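Long-range contact in mandelate racemase/muconate lactonizing enzyme, C-terminal domain protein (Paracoccus denitrificans, PDB 4DWD), which binds magnesium and, as a member of the enolase superfamily, is probably a hydro-lyase: residues A238-E249 with L260-P270. Sequence-based numbering, arbitrary orientation.
Sequences AQRLDITVSAGE and LILSGVRMVQP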
ATOM      1  N   ALA B 238      -7.610 -12.976   9.646  1.00  8.80           N
ATOM      2  CA  ALA B 238      -8.331 -13.593   8.523  1.00  8.84           C
ATOM      3  C   ALA B 238      -7.400 -13.845   7.323  1.00  9.05           C
ATOM      4  O   ALA B 238      -7.461 -14.900   6.696  1.00  9.62           O
ATOM      5  CB  ALA B 238      -9.517 -12.716   8.115  1.00  8.74           C
ATOM      6  N   GLN B 239      -6.539 -12.888   7.007  1.00  8.79           N
ATOM      7  CA  GLN B 239      -5.668 -13.044   5.853  1.00  9.20           C
ATOM      8  C   GLN B 239      -4.480 -13.950   6.122  1.00  9.26           C
ATOM      9  O   GLN B 239      -3.957 -14.546   5.193  1.00 11.22           O
ATOM     10  CB  GLN B 239      -5.207 -11.686   5.339  1.00 10.84           C
ATOM     11  CG  GLN B 239      -6.323 -10.891   4.677  1.00 10.69           C
ATOM     12  CD  GLN B 239      -6.828 -11.529   3.396  1.00 11.00           C
ATOM     13  OE1 GLN B 239      -6.037 -11.943   2.533  1.00 14.07           O
ATOM     14  NE2 GLN B 239      -8.146 -11.624   3.263  1.00 11.33           N
ATOM     15  N   ARG B 240      -4.074 -14.057   7.386  1.00  8.63           N
ATOM     16  CA  ARG B 240      -2.902 -14.876   7.742  1.00  9.24           C
ATOM     17  C   ARG B 240      -3.239 -16.364   7.776  1.00  9.35           C
ATOM     18  O   ARG B 240      -2.385 -17.179   7.478  1.00 11.03           O
ATOM     19  CB  ARG B 240      -2.304 -14.416   9.073  1.00  9.98           C
ATOM     20  CG  ARG B 240      -1.496 -13.136   8.913  1.00 10.80           C
ATOM     21  CD  ARG B 240      -1.065 -12.515  10.224  1.00 11.77           C
ATOM     22  NE  ARG B 240       0.021 -13.285  10.814  1.00 12.93           N
ATOM     23  CZ  ARG B 240       0.654 -12.945  11.926  1.00 14.54           C
ATOM     24  NH1 ARG B 240       0.303 -11.844  12.584  1.00 16.03           N
ATOM     25  NH2 ARG B 240       1.632 -13.721  12.382  1.00 15.82           N
ATOM     26  N   LEU B 241      -4.478 -16.704   8.116  1.00  8.36           N
ATOM     27  CA  LEU B 241      -4.912 -18.099   8.241  1.00  8.63           C
ATOM     28  C   LEU B 241      -5.507 -18.645   6.954  1.00  9.31           C
ATOM     29  O   LEU B 241      -5.829 -17.880   6.028  1.00 10.28           O
ATOM     30  CB  LEU B 241      -5.931 -18.232   9.378  1.00  8.29           C
ATOM     31  CG  LEU B 241      -5.362 -18.033  10.783  1.00  8.27           C
ATOM     32  CD1 LEU B 241      -6.539 -18.073  11.738  1.00  9.75           C
ATOM     33  CD2 LEU B 241      -4.369 -19.141  11.132  1.00 10.54           C
ATOM     34  N   ASP B 242      -5.650 -19.972   6.903  1.00  8.81           N
ATOM     35  CA  ASP B 242      -6.361 -20.638   5.815  1.00  8.92           C
ATOM     36  C   ASP B 242      -7.827 -20.857   6.180  1.00  9.48           C
ATOM     37  O   ASP B 242      -8.712 -20.651   5.346  1.00 10.07           O
ATOM     38  CB  ASP B 242      -5.712 -21.986   5.477  1.00  8.73           C
ATOM     39  CG  ASP B 242      -4.341 -21.848   4.837  1.00  9.65           C
ATOM     40  OD1 ASP B 242      -4.008 -20.760   4.302  1.00  9.30           O
ATOM     41  OD2 ASP B 242      -3.603 -22.853   4.884  1.00 11.19           O
ATOM     42  N   ILE B 243      -8.084 -21.291   7.412  1.00  8.73           N
ATOM     43  CA  ILE B 243      -9.475 -21.462   7.881  1.00  9.05           C
ATOM     44  C   ILE B 243     -10.187 -20.113   7.745  1.00  9.08           C
ATOM     45  O   ILE B 243      -9.595 -19.065   7.977  1.00  9.67           O
ATOM     46  CB  ILE B 243      -9.549 -21.997   9.331  1.00  8.45           C
ATOM     47  CG1 ILE B 243     -11.016 -22.276   9.734  1.00  8.73           C
ATOM     48  CG2 ILE B 243      -8.872 -21.044  10.322  1.00  8.87           C
ATOM     49  CD1 ILE B 243     -11.146 -23.102  11.000  1.00  9.17           C
ATOM     50  N   THR B 244     -11.453 -20.144   7.348  1.00  8.72           N
ATOM     51  CA  THR B 244     -12.208 -18.917   7.114  1.00  9.52           C
ATOM     52  C   THR B 244     -12.529 -18.236   8.427  1.00  9.89           C
ATOM     53  O   THR B 244     -13.270 -18.778   9.246  1.00 10.27           O
ATOM     54  CB  THR B 244     -13.519 -19.220   6.396  1.00  9.78           C
ATOM     55  OG1 THR B 244     -13.229 -19.907   5.178  1.00 10.50           O
ATOM     56  CG2 THR B 244     -14.284 -17.914   6.095  1.00 11.59           C
ATOM     57  N   VAL B 245     -11.954 -17.056   8.619  1.00  9.67           N
ATOM     58  CA  VAL B 245     -12.234 -16.232   9.780  1.00  9.18           C
ATOM     59  C   VAL B 245     -13.480 -15.408   9.500  1.00  9.53           C
ATOM     60  O   VAL B 245     -13.615 -14.812   8.431  1.00 10.12           O
ATOM     61  CB  VAL B 245     -11.028 -15.346  10.118  1.00  9.20           C
ATOM     62  CG1 VAL B 245     -11.405 -14.264  11.131  1.00 10.08           C
ATOM     63  CG2 VAL B 245      -9.890 -16.222  10.633  1.00 10.46           C
ATOM     64  N   SER B 246     -14.418 -15.416  10.447  1.00  9.31           N
ATOM     65  CA  SER B 246     -15.662 -14.657  10.294  1.00  9.19           C
ATOM     66  C   SER B 246     -15.841 -13.657  11.422  1.00  9.06           C
ATOM     67  O   SER B 246     -15.343 -13.853  12.521  1.00  9.36           O
ATOM     68  CB  SER B 246     -16.867 -15.608  10.198  1.00  9.87           C
ATOM     69  OG  SER B 246     -17.066 -16.301  11.415  1.00 10.61           O
ATOM     70  N   ALA B 247     -16.555 -12.580  11.127  1.00  8.59           N
ATOM     71  CA  ALA B 247     -16.859 -11.559  12.117  1.00  9.95           C
ATOM     72  C   ALA B 247     -18.058 -10.803  11.605  1.00  9.56           C
ATOM     73  O   ALA B 247     -18.583 -11.127  10.543  1.00  8.96           O
ATOM     74  CB  ALA B 247     -15.667 -10.612  12.301  1.00  9.40           C
ATOM     75  N   GLY B 248     -18.485  -9.795  12.348  1.00  9.57           N
ATOM     76  CA  GLY B 248     -19.616  -8.976  11.931  1.00 10.25           C
ATOM     77  C   GLY B 248     -20.781  -8.975  12.897  1.00  9.71           C
ATOM     78  O   GLY B 248     -21.644  -8.108  12.823  1.00  9.61           O
ATOM     79  N   GLU B 249     -20.822  -9.913  13.824  1.00  9.64           N
ATOM     80  CA  GLU B 249     -21.971  -9.965  14.728  0.50 10.09           C
ATOM     81  C   GLU B 249     -22.020  -8.736  15.629  1.00 10.32           C
ATOM     82  O   GLU B 249     -23.077  -8.378  16.092  1.00 10.59           O
ATOM     83  CB  GLU B 249     -21.990 -11.245  15.555  0.50 12.62           C
ATOM     84  CG  GLU B 249     -20.815 -11.413  16.486  0.50 14.68           C
ATOM     85  CD  GLU B 249     -21.200 -12.137  17.756  0.50 21.71           C
ATOM     86  OE1 GLU B 249     -20.840 -11.657  18.851  0.50 25.93           O
ATOM     87  OE2 GLU B 249     -21.867 -13.185  17.655  0.50 21.62           O
ATOM     88  N   LEU B 260     -14.891  -3.633   7.835  1.00  8.95           N
ATOM     89  CA  LEU B 260     -14.526  -4.986   8.216  1.00  8.61           C
ATOM     90  C   LEU B 260     -14.084  -5.789   6.993  1.00  8.82           C
ATOM     91  O   LEU B 260     -13.102  -6.526   7.042  1.00  9.02           O
ATOM     92  CB  LEU B 260     -15.712  -5.638   8.936  1.00  8.66           C
ATOM     93  CG  LEU B 260     -15.494  -7.043   9.495  1.00  9.13           C
ATOM     94  CD1 LEU B 260     -14.470  -7.043  10.616  1.00  9.95           C
ATOM     95  CD2 LEU B 260     -16.824  -7.584   9.994  1.00  9.39           C
ATOM     96  N   ILE B 261     -14.803  -5.627   5.889  1.00  8.46           N
ATOM     97  CA  ILE B 261     -14.441  -6.296   4.646  1.00  8.54           C
ATOM     98  C   ILE B 261     -13.074  -5.786   4.161  1.00  8.43           C
ATOM     99  O   ILE B 261     -12.198  -6.580   3.791  1.00  8.28           O
ATOM    100  CB  ILE B 261     -15.539  -6.073   3.595  1.00  9.27           C
ATOM    101  CG1 ILE B 261     -16.788  -6.863   4.004  1.00  9.03           C
ATOM    102  CG2 ILE B 261     -15.053  -6.474   2.210  1.00  9.18           C
ATOM    103  CD1 ILE B 261     -17.997  -6.536   3.140  1.00  9.98           C
ATOM    104  N   LEU B 262     -12.870  -4.466   4.176  1.00  8.58           N
ATOM    105  CA  LEU B 262     -11.602  -3.941   3.683  1.00  8.71           C
ATOM    106  C   LEU B 262     -10.411  -4.393   4.539  1.00  8.69           C
ATOM    107  O   LEU B 262      -9.297  -4.528   4.029  1.00 10.24           O
ATOM    108  CB  LEU B 262     -11.650  -2.414   3.515  1.00  9.78           C
ATOM    109  CG  LEU B 262     -12.571  -1.825   2.429  1.00 12.72           C
ATOM    110  CD1 LEU B 262     -12.336  -0.318   2.335  1.00 13.81           C
ATOM    111  CD2 LEU B 262     -12.471  -2.490   1.063  1.00 18.03           C
ATOM    112  N   SER B 263     -10.663  -4.676   5.818  1.00  8.28           N
ATOM    113  CA  SER B 263      -9.598  -5.142   6.693  1.00  8.96           C
ATOM    114  C   SER B 263      -9.098  -6.527   6.321  1.00  9.32           C
ATOM    115  O   SER B 263      -7.991  -6.910   6.709  1.00 10.21           O
ATOM    116  CB  SER B 263     -10.051  -5.147   8.160  1.00  9.83           C
ATOM    117  OG  SER B 263     -10.807  -6.311   8.479  1.00 10.46           O
ATOM    118  N   GLY B 264      -9.914  -7.294   5.597  1.00  8.36           N
ATOM    119  CA  GLY B 264      -9.489  -8.630   5.165  1.00  9.40           C
ATOM    120  C   GLY B 264     -10.443  -9.763   5.476  1.00  8.39           C
ATOM    121  O   GLY B 264     -10.198 -10.886   5.081  1.00  8.72           O
ATOM    122  N   VAL B 265     -11.536  -9.473   6.170  1.00  7.98           N
ATOM    123  CA  VAL B 265     -12.525 -10.502   6.530  1.00  8.55           C
ATOM    124  C   VAL B 265     -13.348 -10.922   5.293  1.00  9.02           C
ATOM    125  O   VAL B 265     -13.850 -10.066   4.540  1.00  9.27           O
ATOM    126  CB  VAL B 265     -13.413 -10.015   7.697  1.00  8.72           C
ATOM    127  CG1 VAL B 265     -14.534 -11.006   7.969  1.00  8.82           C
ATOM    128  CG2 VAL B 265     -12.546  -9.789   8.944  1.00  9.47           C
ATOM    129  N   ARG B 266     -13.489 -12.240   5.085  1.00  8.62           N
ATOM    130  CA  ARG B 266     -14.144 -12.748   3.882  0.70  9.24           C
ATOM    131  C   ARG B 266     -15.431 -13.519   4.181  1.00  8.59           C
ATOM    132  O   ARG B 266     -15.998 -14.136   3.302  1.00  9.43           O
ATOM    133  CB  ARG B 266     -13.167 -13.609   3.061  0.70 10.60           C
ATOM    134  CG  ARG B 266     -11.914 -12.856   2.624  0.70 10.71           C
ATOM    135  CD  ARG B 266     -12.262 -11.756   1.647  0.70 12.12           C
ATOM    136  NE  ARG B 266     -11.125 -10.873   1.375  0.70 10.32           N
ATOM    137  CZ  ARG B 266     -11.017  -9.608   1.777  0.70  8.71           C
ATOM    138  NH1 ARG B 266     -11.999  -9.027   2.478  0.70  8.59           N
ATOM    139  NH2 ARG B 266      -9.927  -8.928   1.454  0.70  8.07           N
HETATM  140  N   MSE B 267     -15.891 -13.457   5.429  1.00  8.28           N
HETATM  141  CA  MSE B 267     -17.194 -14.033   5.818  1.00  8.29           C
HETATM  142  C   MSE B 267     -17.754 -13.118   6.870  1.00  9.00           C
HETATM  143  O   MSE B 267     -17.151 -12.965   7.952  1.00  8.80           O
HETATM  144  CB  MSE B 267     -17.000 -15.466   6.348  1.00  9.00           C
HETATM  145  CG  MSE B 267     -18.307 -16.095   6.832  1.00  9.79           C
HETATM  146 SE   MSE B 267     -18.021 -17.986   7.331  1.00 12.04          SE
HETATM  147  CE  MSE B 267     -19.324 -18.095   8.783  1.00 11.84           C
ATOM    148  N   VAL B 268     -18.901 -12.495   6.580  1.00  8.72           N
ATOM    149  CA  VAL B 268     -19.465 -11.493   7.486  1.00  9.03           C
ATOM    150  C   VAL B 268     -20.824 -11.945   8.024  1.00  9.45           C
ATOM    151  O   VAL B 268     -21.601 -12.606   7.315  1.00  9.56           O
ATOM    152  CB  VAL B 268     -19.560 -10.073   6.851  1.00  9.28           C
ATOM    153  CG1 VAL B 268     -18.164  -9.571   6.474  1.00  9.70           C
ATOM    154  CG2 VAL B 268     -20.526 -10.056   5.658  1.00  9.72           C
ATOM    155  N   GLN B 269     -21.092 -11.564   9.275  1.00  8.82           N
ATOM    156  CA  GLN B 269     -22.205 -12.109  10.059  1.00  9.35           C
ATOM    157  C   GLN B 269     -22.982 -11.050  10.853  1.00  9.69           C
ATOM    158  O   GLN B 269     -23.227 -11.237  12.041  1.00 10.26           O
ATOM    159  CB  GLN B 269     -21.661 -13.153  11.025  1.00 10.11           C
ATOM    160  CG  GLN B 269     -20.744 -14.162  10.357  1.00  9.88           C
ATOM    161  CD  GLN B 269     -20.298 -15.199  11.341  1.00 10.22           C
ATOM    162  OE1 GLN B 269     -19.306 -15.001  12.051  1.00 11.78           O
ATOM    163  NE2 GLN B 269     -21.028 -16.307  11.404  1.00 11.33           N
ATOM    164  N   PRO B 270     -23.408  -9.950  10.186  1.00  9.28           N
ATOM    165  CA  PRO B 270     -24.262  -9.030  10.935  1.00  9.07           C
ATOM    166  C   PRO B 270     -25.591  -9.720  11.328  1.00  9.26           C
ATOM    167  O   PRO B 270     -25.963 -10.754  10.749  1.00  9.75           O
ATOM    168  CB  PRO B 270     -24.499  -7.896   9.934  1.00  9.47           C
ATOM    169  CG  PRO B 270     -24.456  -8.578   8.595  1.00  9.16           C
ATOM    170  CD  PRO B 270     -23.386  -9.639   8.745  1.00  9.37           C
TER
HETATM  171  O   HOH W   1     -12.108 -14.385   6.270  1.00 11.45           O
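Two successive beta-alpha units of the enolase-type barrel meet in a buried contact: strand 244-246 runs beside strand 267-268, and the last turn of helix 231-240 meets the turn that follows helix 254-263. Ala247 bridges to Val268: its N donates to Met267 O (3.3 Å), and its O takes a weak bond from Gln269 N. A water links Val245 O to Arg266 N. A trans chi1 (177°) lays the chain of selenomethionine Met267 along Ser246 CB; its CB and SE touch Thr244 CG2, the side chains crossing at about a right angle. Leu260 CD2 packs on Gly248 N and Ala247 CB. Gly264 closes its helix with a Schellman motif, and its O takes a nearly straight bond from Gln239 NE2 (2.8 Å, 165°), on a lone pair and in both amide and carbonyl planes. The chi2 bend brings NE2 over one face of the Arg266 guanidinium, planes 49° apart, while Gly264 O lies over the centre; both side chains also bond Glu236 of a second subunit. Replacing Gln239 by alanine would probably leave Gly264 O without this donor and that Glu236 with one bond fewer. Glu249, in the loop after strand 244-246, pairs through OE1 with Lys84 of a fourth subunit; with Asp197 and Glu223 it also forms a calcium site, without its ion in this chain, the carboxylate trio of the enolase-superfamily barrel.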